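Local coordinates for S-M checkpoint control protein rad4 (Schizosaccharomyces pombe, PDB 4BMD) that acts as a signalling adaptor essential for DNA replication and for the checkpoint control that couples S and M phases, at residues A[110-115]-A[127-132]; A[123-128]-A[178-183]. One frame throughout, in Å; residues are numbered along the deposited sequence. Where two conformers were deposited one is given.

Contact 1 of 2, residues A[110-115]-A[127-132]; sequences LSIHLT and KALTIL
Ile112 is held twice through its backbone, which is hydrogen-bonded to Val135 and His137 of the neighbouring strand, while its side chain turns to helix 119-131 and meets Leu129. No polar bond crosses between 110-115 and 127-132; three buried aliphatic side chains make the contact. Leu129 carries the helix side and spends one methyl on each strand residue. Its CD1 meets CD2 of Leu114 at 3.7 Å, and the two leucines reach toward each other tip to tip. The other branch, Leu129 CD2, lies 4.1 Å from Ile112 CD1, and here the side chains cross at about a right angle. Ile112 gets its CD1 there because CG1 stands anti to the carbonyl carbon (chi1 -50°) and the chain is then fully extended. The touch is light, with 117 Å² buried over both sides. Leu122, Leu125 and Lys126 also pack on Leu114, and Val136 packs on Leu129. His113, between the two strand residues, points away from the helix; its ND1 is hydrogen-bonded to His137 O and its NE2 to Lys162 NZ. Strand 111-115, helix 119-131 and strand 135-137 form the first beta-alpha-beta unit of a BRCT domain, here BRCT 4.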
loop_
_atom_site.group_PDB
_atom_site.type_symbol
_atom_site.label_atom_id
_atom_site.label_comp_id
_atom_site.label_asym_id
_atom_site.label_seq_id
_atom_site.Cartn_x
_atom_site.Cartn_y
_atom_site.Cartn_z
ATOM N N LEU A 110 -14.111 -6.856 8.831
ATOM C CA LEU A 110 -13.043 -6.557 9.775
ATOM C C LEU A 110 -12.876 -5.060 10.000
ATOM O O LEU A 110 -12.620 -4.303 9.064
ATOM C CB LEU A 110 -11.717 -7.159 9.306
ATOM C CG LEU A 110 -11.621 -8.686 9.260
ATOM C CD1 LEU A 110 -10.234 -9.114 8.809
ATOM C CD2 LEU A 110 -11.958 -9.290 10.616
ATOM N N SER A 111 -13.028 -4.641 11.251
ATOM C CA SER A 111 -12.805 -3.251 11.625
ATOM C C SER A 111 -11.384 -3.084 12.152
ATOM O O SER A 111 -11.002 -3.698 13.148
ATOM C CB SER A 111 -13.826 -2.804 12.673
ATOM O OG SER A 111 -13.806 -3.658 13.803
ATOM N N ILE A 112 -10.599 -2.252 11.475
ATOM C CA ILE A 112 -9.188 -2.097 11.814
ATOM C C ILE A 112 -8.806 -0.660 12.156
ATOM O O ILE A 112 -9.176 0.277 11.448
ATOM C CB ILE A 112 -8.284 -2.586 10.657
ATOM C CG1 ILE A 112 -8.706 -3.983 10.197
ATOM C CG2 ILE A 112 -6.819 -2.578 11.072
ATOM C CD1 ILE A 112 -7.860 -4.539 9.069
ATOM N N HIS A 113 -8.064 -0.497 13.247
ATOM C CA HIS A 113 -7.488 0.794 13.601
ATOM C C HIS A 113 -5.966 0.712 13.548
ATOM O O HIS A 113 -5.372 -0.253 14.030
ATOM C CB HIS A 113 -7.943 1.238 14.993
ATOM C CG HIS A 113 -7.305 2.510 15.455
ATOM N ND1 HIS A 113 -7.525 3.721 14.835
ATOM C CD2 HIS A 113 -6.439 2.758 16.466
ATOM C CE1 HIS A 113 -6.828 4.661 15.448
ATOM N NE2 HIS A 113 -6.159 4.103 16.441
ATOM N N LEU A 114 -5.340 1.730 12.965
ATOM C CA LEU A 114 -3.895 1.731 12.760
ATOM C C LEU A 114 -3.177 2.617 13.774
ATOM O O LEU A 114 -3.658 3.695 14.119
ATOM C CB LEU A 114 -3.566 2.205 11.342
ATOM C CG LEU A 114 -4.330 1.524 10.206
ATOM C CD1 LEU A 114 -4.011 2.178 8.868
ATOM C CD2 LEU A 114 -4.014 0.040 10.168
ATOM N N THR A 115 -2.018 2.161 14.241
ATOM C CA THR A 115 -1.208 2.944 15.168
ATOM C C THR A 115 0.285 2.789 14.872
ATOM O O THR A 115 0.766 1.686 14.607
ATOM C CB THR A 115 -1.505 2.576 16.642
ATOM O OG1 THR A 115 -0.682 3.362 17.513
ATOM C CG2 THR A 115 -1.243 1.096 16.900
ATOM N N LYS A 127 -5.931 3.161 2.339
ATOM C CA LYS A 127 -6.513 2.893 1.029
ATOM C C LYS A 127 -6.344 1.430 0.643
ATOM O O LYS A 127 -7.242 0.827 0.054
ATOM C CB LYS A 127 -5.880 3.799 -0.028
ATOM C CG LYS A 127 -6.108 5.281 0.224
ATOM C CD LYS A 127 -5.354 6.147 -0.773
ATOM C CE LYS A 127 -5.637 7.623 -0.534
ATOM N NZ LYS A 127 -4.841 8.499 -1.435
ATOM N N ALA A 128 -5.190 0.865 0.983
ATOM C CA ALA A 128 -4.913 -0.537 0.700
ATOM C C ALA A 128 -5.894 -1.440 1.438
ATOM O O ALA A 128 -6.502 -2.326 0.841
ATOM C CB ALA A 128 -3.483 -0.883 1.078
ATOM N N LEU A 129 -6.052 -1.204 2.736
ATOM C CA LEU A 129 -6.955 -2.005 3.557
ATOM C C LEU A 129 -8.412 -1.825 3.148
ATOM O O LEU A 129 -9.224 -2.739 3.301
ATOM C CB LEU A 129 -6.776 -1.664 5.038
ATOM C CG LEU A 129 -5.514 -2.218 5.701
ATOM C CD1 LEU A 129 -5.315 -1.610 7.080
ATOM C CD2 LEU A 129 -5.594 -3.733 5.790
ATOM N N THR A 130 -8.740 -0.648 2.626
ATOM C CA THR A 130 -10.107 -0.353 2.213
ATOM C C THR A 130 -10.508 -1.147 0.971
ATOM O O THR A 130 -11.558 -1.789 0.953
ATOM C CB THR A 130 -10.316 1.154 1.961
ATOM O OG1 THR A 130 -10.016 1.885 3.158
ATOM C CG2 THR A 130 -11.753 1.435 1.557
ATOM N N ILE A 131 -9.672 -1.110 -0.063
ATOM C CA ILE A 131 -9.967 -1.843 -1.294
ATOM C C ILE A 131 -9.886 -3.352 -1.084
ATOM O O ILE A 131 -10.481 -4.122 -1.835
ATOM C CB ILE A 131 -9.040 -1.432 -2.462
ATOM C CG1 ILE A 131 -7.575 -1.679 -2.105
ATOM C CG2 ILE A 131 -9.262 0.023 -2.839
ATOM C CD1 ILE A 131 -6.613 -1.322 -3.213
ATOM N N LEU A 132 -9.154 -3.769 -0.055
ATOM C CA LEU A 132 -9.041 -5.187 0.271
ATOM C C LEU A 132 -10.283 -5.707 0.988
ATOM O O LEU A 132 -10.404 -6.905 1.236
ATOM C CB LEU A 132 -7.790 -5.455 1.107
ATOM C CG LEU A 132 -6.466 -5.431 0.341
ATOM C CD1 LEU A 132 -5.300 -5.555 1.301
ATOM C CD2 LEU A 132 -6.425 -6.534 -0.708
#

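Contact 2 of 2, residues A[123-128]-A[178-183]; sequences SHLKKA and WLWNII
In the BRCT fold the first and last helices pack together on one face of the parallel sheet. Here they are helix 119-131 and helix 177-185 of BRCT 4. Residues 123-128 and 178-183 are their facing parts, and the nearest CA atoms, those of Leu125 and Leu179, are 10.0 Å apart. At that spacing the side chains alone bridge the helices, and no hydrogen bond passes between the segments.

Leu125 does the work on the first helix. Its CB does not point straight at the partner, but CG lies anti to the backbone N (chi1 -169°), and the end of the side chain comes nearer. Leu179 does point across. The two leucines run past each other in opposite directions. Trp180 approaches from the same helix with the far corner of its six-membered ring, and the leucine side chain meets the indole at a slant. Ala128 and Ile183 also point into the interface, but Ala128 CB stays 5.6 Å from Ile183 CD1, too far to touch.

Phe117 adds to the packing on Leu125, and Leu148 of the sheet touches Leu179. The Trp180 ring also packs edge-to-face with His92, and a bound MES molecule, probably from the crystallisation liquor, lies about 3 Å from its side chain. On the helix 119-131 side, His124 stacks on Trp75 and is hydrogen-bonded through NE2 to Glu78 OE1, both residues in helix 74-82 of BRCT 3. One methyl makes both close contacts: Leu125 CD1 lies 3.6 Å from Leu179 CD2 and 4.0 Å from Trp180 CH2.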
loop_
_atom_site.group_PDB
_atom_site.type_symbol
_atom_site.label_atom_id
_atom_site.label_comp_id
_atom_site.label_asym_id
_atom_site.label_seq_id
_atom_site.Cartn_x
_atom_site.Cartn_y
_atom_site.Cartn_z
ATOM N N SER A 123 -1.472 6.888 4.852
ATOM C CA SER A 123 -2.479 7.178 3.838
ATOM C C SER A 123 -2.647 6.019 2.860
ATOM O O SER A 123 -3.767 5.618 2.549
ATOM C CB SER A 123 -2.120 8.457 3.081
ATOM O OG SER A 123 -3.109 8.771 2.116
ATOM N N HIS A 124 -1.527 5.484 2.382
ATOM C CA HIS A 124 -1.549 4.360 1.454
ATOM C C HIS A 124 -2.076 3.092 2.119
ATOM O O HIS A 124 -2.762 2.288 1.486
ATOM C CB HIS A 124 -0.153 4.108 0.882
ATOM C CG HIS A 124 0.319 5.178 -0.054
ATOM N ND1 HIS A 124 1.653 5.456 -0.254
ATOM C CD2 HIS A 124 -0.368 6.032 -0.848
ATOM C CE1 HIS A 124 1.769 6.440 -1.128
ATOM N NE2 HIS A 124 0.557 6.808 -1.505
ATOM N N LEU A 125 -1.753 2.918 3.398
ATOM C CA LEU A 125 -2.184 1.738 4.137
ATOM C C LEU A 125 -3.697 1.718 4.330
ATOM O O LEU A 125 -4.326 0.665 4.229
ATOM C CB LEU A 125 -1.475 1.658 5.489
ATOM C CG LEU A 125 -1.648 0.339 6.240
ATOM C CD1 LEU A 125 -1.241 -0.823 5.351
ATOM C CD2 LEU A 125 -0.832 0.344 7.520
ATOM N N LYS A 126 -4.274 2.883 4.610
ATOM C CA LYS A 126 -5.722 3.006 4.745
ATOM C C LYS A 126 -6.417 2.614 3.449
ATOM O O LYS A 126 -7.369 1.832 3.454
ATOM C CB LYS A 126 -6.114 4.436 5.120
ATOM C CG LYS A 126 -5.720 4.856 6.525
ATOM C CD LYS A 126 -6.207 6.266 6.823
ATOM C CE LYS A 126 -5.864 6.684 8.244
ATOM N NZ LYS A 126 -6.315 8.072 8.542
ATOM N N LYS A 127 -5.931 3.161 2.339
ATOM C CA LYS A 127 -6.513 2.893 1.029
ATOM C C LYS A 127 -6.344 1.430 0.643
ATOM O O LYS A 127 -7.242 0.827 0.054
ATOM C CB LYS A 127 -5.880 3.799 -0.028
ATOM C CG LYS A 127 -6.108 5.281 0.224
ATOM C CD LYS A 127 -5.354 6.147 -0.773
ATOM C CE LYS A 127 -5.637 7.623 -0.534
ATOM N NZ LYS A 127 -4.841 8.499 -1.435
ATOM N N ALA A 128 -5.190 0.865 0.983
ATOM C CA ALA A 128 -4.913 -0.537 0.700
ATOM C C ALA A 128 -5.894 -1.440 1.438
ATOM O O ALA A 128 -6.502 -2.326 0.841
ATOM C CB ALA A 128 -3.483 -0.883 1.078
ATOM N N TRP A 178 2.242 -9.258 9.845
ATOM C CA TRP A 178 1.126 -10.111 9.461
ATOM C C TRP A 178 0.460 -9.625 8.175
ATOM O O TRP A 178 0.159 -10.419 7.284
ATOM C CB TRP A 178 0.102 -10.165 10.594
ATOM C CG TRP A 178 -1.223 -10.734 10.195
ATOM C CD1 TRP A 178 -1.528 -12.050 10.011
ATOM C CD2 TRP A 178 -2.429 -10.003 9.943
ATOM N NE1 TRP A 178 -2.847 -12.185 9.654
ATOM C CE2 TRP A 178 -3.423 -10.943 9.606
ATOM C CE3 TRP A 178 -2.763 -8.647 9.968
ATOM C CZ2 TRP A 178 -4.729 -10.569 9.296
ATOM C CZ3 TRP A 178 -4.062 -8.278 9.658
ATOM C CH2 TRP A 178 -5.027 -9.235 9.327
ATOM N N LEU A 179 0.242 -8.318 8.077
ATOM C CA LEU A 179 -0.398 -7.750 6.897
ATOM C C LEU A 179 0.535 -7.736 5.691
ATOM O O LEU A 179 0.108 -8.020 4.571
ATOM C CB LEU A 179 -0.916 -6.338 7.175
ATOM C CG LEU A 179 -1.579 -5.663 5.973
ATOM C CD1 LEU A 179 -2.787 -6.464 5.500
ATOM C CD2 LEU A 179 -1.971 -4.235 6.298
ATOM N N TRP A 180 1.804 -7.404 5.915
ATOM C CA TRP A 180 2.779 -7.412 4.829
ATOM C C TRP A 180 2.929 -8.815 4.250
ATOM O O TRP A 180 3.089 -8.981 3.041
ATOM C CB TRP A 180 4.146 -6.888 5.287
ATOM C CG TRP A 180 4.161 -5.468 5.799
ATOM C CD1 TRP A 180 4.794 -5.018 6.923
ATOM C CD2 TRP A 180 3.530 -4.319 5.210
ATOM N NE1 TRP A 180 4.600 -3.666 7.069
ATOM C CE2 TRP A 180 3.825 -3.214 6.033
ATOM C CE3 TRP A 180 2.744 -4.118 4.070
ATOM C CZ2 TRP A 180 3.361 -1.929 5.753
ATOM C CZ3 TRP A 180 2.283 -2.842 3.795
ATOM C CH2 TRP A 180 2.594 -1.764 4.633
ATOM N N ASN A 181 2.872 -9.821 5.118
ATOM C CA ASN A 181 2.953 -11.211 4.683
ATOM C C ASN A 181 1.774 -11.599 3.798
ATOM O O ASN A 181 1.934 -12.339 2.831
ATOM C CB ASN A 181 3.038 -12.155 5.884
ATOM C CG ASN A 181 4.338 -12.007 6.648
ATOM O OD1 ASN A 181 5.360 -11.608 6.088
ATOM N ND2 ASN A 181 4.307 -12.328 7.937
ATOM N N ILE A 182 0.591 -11.095 4.136
ATOM C CA ILE A 182 -0.603 -11.343 3.335
ATOM C C ILE A 182 -0.490 -10.659 1.975
ATOM O O ILE A 182 -0.777 -11.261 0.940
ATOM C CB ILE A 182 -1.875 -10.861 4.059
ATOM C CG1 ILE A 182 -2.106 -11.685 5.328
ATOM C CG2 ILE A 182 -3.088 -10.949 3.140
ATOM C CD1 ILE A 182 -3.376 -11.329 6.065
ATOM N N ILE A 183 -0.062 -9.400 1.987
ATOM C CA ILE A 183 0.112 -8.624 0.764
ATOM C C ILE A 183 1.135 -9.265 -0.169
ATOM O O ILE A 183 0.878 -9.439 -1.361
ATOM C CB ILE A 183 0.562 -7.182 1.079
ATOM C CG1 ILE A 183 -0.545 -6.424 1.810
ATOM C CG2 ILE A 183 0.942 -6.449 -0.194
ATOM C CD1 ILE A 183 -1.799 -6.257 0.994
#

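Both contacts use helix 119-131 and share Lys127 and Ala128. Contact 1 joins that helix to a central strand of the sheet; contact 2 joins it to helix 177-185. Their centres are 7 Å apart, and together they form one apolar core. Leu129 CD2 touches Leu179 CD2 at 3.7 Å, Leu132 CD1 meets Ile183 CD1 at 3.6 Å, and Leu114 CD1 lies 3.9 Å from Leu125 CD2. Contact 1 is wholly aliphatic, and all its touching residues are buried. Contact 2 adds an aromatic ring, and its Trp180 is partly exposed. Contact 1 is local in the chain, whereas 49 residues separate the segments of contact 2.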